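Local coordinates for protein Alpha/beta hydrolase (Xanthomonas campestris pv. campestris, PDB 2QJW) that is of unknown function but belongs to the alpha/beta hydrolase superfamily and probably hydrolyses a substrate not yet identified, at residues L9-E14 with R57-R62. Sequence-based numbering, arbitrary orientation. Where two conformers were deposited one is given.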
loop_
_atom_site.group_PDB
_atom_site.type_symbol
_atom_site.label_atom_id
_atom_site.label_comp_id
_atom_site.label_asym_id
_atom_site.label_seq_id
_atom_site.Cartn_x
_atom_site.Cartn_y
_atom_site.Cartn_z
ATOM N N LEU A 9 17.871 -2.507 10.411
ATOM C CA LEU A 9 16.608 -1.845 10.774
ATOM C C LEU A 9 16.927 -0.681 11.699
ATOM O O LEU A 9 17.406 -0.916 12.816
ATOM C CB LEU A 9 15.715 -2.843 11.486
ATOM C CG LEU A 9 15.640 -4.192 10.753
ATOM C CD1 LEU A 9 14.958 -5.172 11.646
ATOM C CD2 LEU A 9 14.963 -4.048 9.367
ATOM N N ALA A 10 16.713 0.568 11.257
ATOM C CA ALA A 10 17.126 1.768 12.004
ATOM C C ALA A 10 15.978 2.484 12.677
ATOM O O ALA A 10 15.068 2.981 12.012
ATOM C CB ALA A 10 17.789 2.713 11.037
ATOM N N HIS A 11 16.053 2.519 13.990
ATOM C CA HIS A 11 15.044 3.178 14.805
ATOM C C HIS A 11 15.006 4.685 14.657
ATOM O O HIS A 11 15.962 5.303 14.227
ATOM C CB HIS A 11 15.221 2.759 16.271
ATOM C CG HIS A 11 16.381 3.401 16.998
ATOM N ND1 HIS A 11 16.411 4.741 17.381
ATOM C CD2 HIS A 11 17.567 2.881 17.374
ATOM C CE1 HIS A 11 17.566 4.986 17.989
ATOM N NE2 HIS A 11 18.291 3.883 17.983
ATOM N N GLY A 12 13.845 5.276 14.997
ATOM C CA GLY A 12 13.653 6.706 14.905
ATOM C C GLY A 12 14.285 7.482 16.054
ATOM O O GLY A 12 14.824 6.907 17.009
ATOM N N PHE A 13 14.127 8.793 15.972
ATOM C CA PHE A 13 14.696 9.708 16.939
ATOM C C PHE A 13 14.114 9.474 18.325
ATOM O O PHE A 13 12.900 9.329 18.501
ATOM C CB PHE A 13 14.459 11.155 16.492
ATOM C CG PHE A 13 15.001 12.183 17.444
ATOM C CD1 PHE A 13 16.361 12.371 17.566
ATOM C CD2 PHE A 13 14.154 12.971 18.193
ATOM C CE1 PHE A 13 16.861 13.350 18.411
ATOM C CE2 PHE A 13 14.655 13.946 19.049
ATOM C CZ PHE A 13 16.012 14.118 19.169
ATOM N N GLU A 14 14.987 9.379 19.315
ATOM C CA GLU A 14 14.613 9.162 20.726
ATOM C C GLU A 14 13.860 7.859 20.929
ATOM O O GLU A 14 13.157 7.699 21.911
ATOM C CB GLU A 14 13.827 10.340 21.329
ATOM C CG GLU A 14 14.734 11.516 21.657
ATOM C CD GLU A 14 14.011 12.718 22.214
ATOM O OE1 GLU A 14 12.766 12.811 22.106
ATOM O OE2 GLU A 14 14.719 13.599 22.734
ATOM N N ARG A 57 24.851 13.433 11.372
ATOM C CA ARG A 57 26.023 13.012 10.631
ATOM C C ARG A 57 26.586 11.723 11.239
ATOM O O ARG A 57 26.953 10.808 10.512
ATOM C CB ARG A 57 27.092 14.090 10.648
ATOM C CG ARG A 57 28.349 13.680 9.915
ATOM N N GLY A 58 26.603 11.668 12.564
ATOM C CA GLY A 58 27.101 10.492 13.316
ATOM C C GLY A 58 26.240 9.272 13.054
ATOM O O GLY A 58 26.732 8.159 12.897
ATOM N N ARG A 59 24.935 9.504 12.973
ATOM C CA ARG A 59 23.993 8.440 12.640
ATOM C C ARG A 59 24.249 7.913 11.276
ATOM O O ARG A 59 24.313 6.712 11.054
ATOM C CB ARG A 59 22.551 8.937 12.687
ATOM C CG ARG A 59 21.770 8.485 13.822
ATOM C CD ARG A 59 20.323 8.998 13.679
ATOM N NE ARG A 59 19.414 8.542 14.670
ATOM C CZ ARG A 59 18.456 7.636 14.514
ATOM N NH1 ARG A 59 18.313 6.962 13.381
ATOM N NH2 ARG A 59 17.683 7.392 15.539
ATOM N N LEU A 60 24.429 8.816 10.313
ATOM C CA LEU A 60 24.730 8.430 8.965
ATOM C C LEU A 60 26.028 7.616 8.891
ATOM O O LEU A 60 26.101 6.608 8.182
ATOM C CB LEU A 60 24.883 9.655 8.018
ATOM C CG LEU A 60 23.582 10.420 7.785
ATOM C CD1 LEU A 60 23.831 11.918 7.357
ATOM C CD2 LEU A 60 22.740 9.727 6.785
ATOM N N GLN A 61 27.065 8.094 9.574
ATOM C CA GLN A 61 28.371 7.398 9.534
ATOM C C GLN A 61 28.282 6.042 10.196
ATOM O O GLN A 61 28.825 5.075 9.647
ATOM C CB GLN A 61 29.450 8.245 10.205
ATOM C CG GLN A 61 30.828 7.566 10.226
ATOM C CD GLN A 61 31.449 7.444 8.846
ATOM O OE1 GLN A 61 31.168 8.262 7.956
ATOM N NE2 GLN A 61 32.306 6.439 8.659
ATOM N N ARG A 62 27.566 5.938 11.304
ATOM C CA ARG A 62 27.481 4.658 11.993
ATOM C C ARG A 62 26.743 3.640 11.106
ATOM O O ARG A 62 27.178 2.476 10.968
ATOM C CB ARG A 62 26.808 4.814 13.311
ATOM C CG ARG A 62 26.640 3.529 14.093
ATOM C CD ARG A 62 26.138 3.716 15.465
ATOM N NE ARG A 62 27.087 4.491 16.267
ATOM C CZ ARG A 62 26.754 5.033 17.432
ATOM N NH1 ARG A 62 25.559 4.827 17.960
ATOM N NH2 ARG A 62 27.633 5.766 18.101
#
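R59 reaches the loop at H11 on a chain drawn out from CG to NE, with chi3 at 175°, so that its guanidinium meets the backbone well away from helix 56-71. In H11, chi1 of 75° sets CG between its own N and C, which holds the imidazole close to the main chain and beside the arginine end. The guanidinium meets one atom end-on, the carbonyl oxygen of H11. NH1 and NH2 of R59 each donate to H11 O at 3.0 Å, and the oxygen lies almost exactly in the guanidinium plane. The two donors arrive differently: NH1 comes nearly in line with the C=O bond, whereas NH2 stands above the carbonyl plane. Two donors on one oxygen probably polarise the H11 carbonyl. H11 CE1 lies 3.4 Å from R59 NH2, and the imidazole and guanidinium planes are steeply inclined, 78° apart. H11 ND1 donates to G12 O at 2.7 Å, with the oxygen close to the ring plane, and H11 NE2 is hydrogen-bonded to F41 N; together these bonds fix the rotation of the ring. G12 O also lies 3.3 Å from R59 NH2. In this alpha/beta-hydrolase fold, H11-G12 belongs to the loop leaving the C-terminal end of strand 6-10, the loop that in this family commonly contributes a backbone amide to the oxyanion hole, a role not established here, and the R59 side chain touches L83 at the probable nucleophile elbow centred on S82. The arginine thus ties helix 56-71 to that loop. Its NE forms a salt bridge with D45 OD1, while D45 OD2 accepts from E14 N, so the same carboxylate holds both the guanidinium and the loop beyond F13.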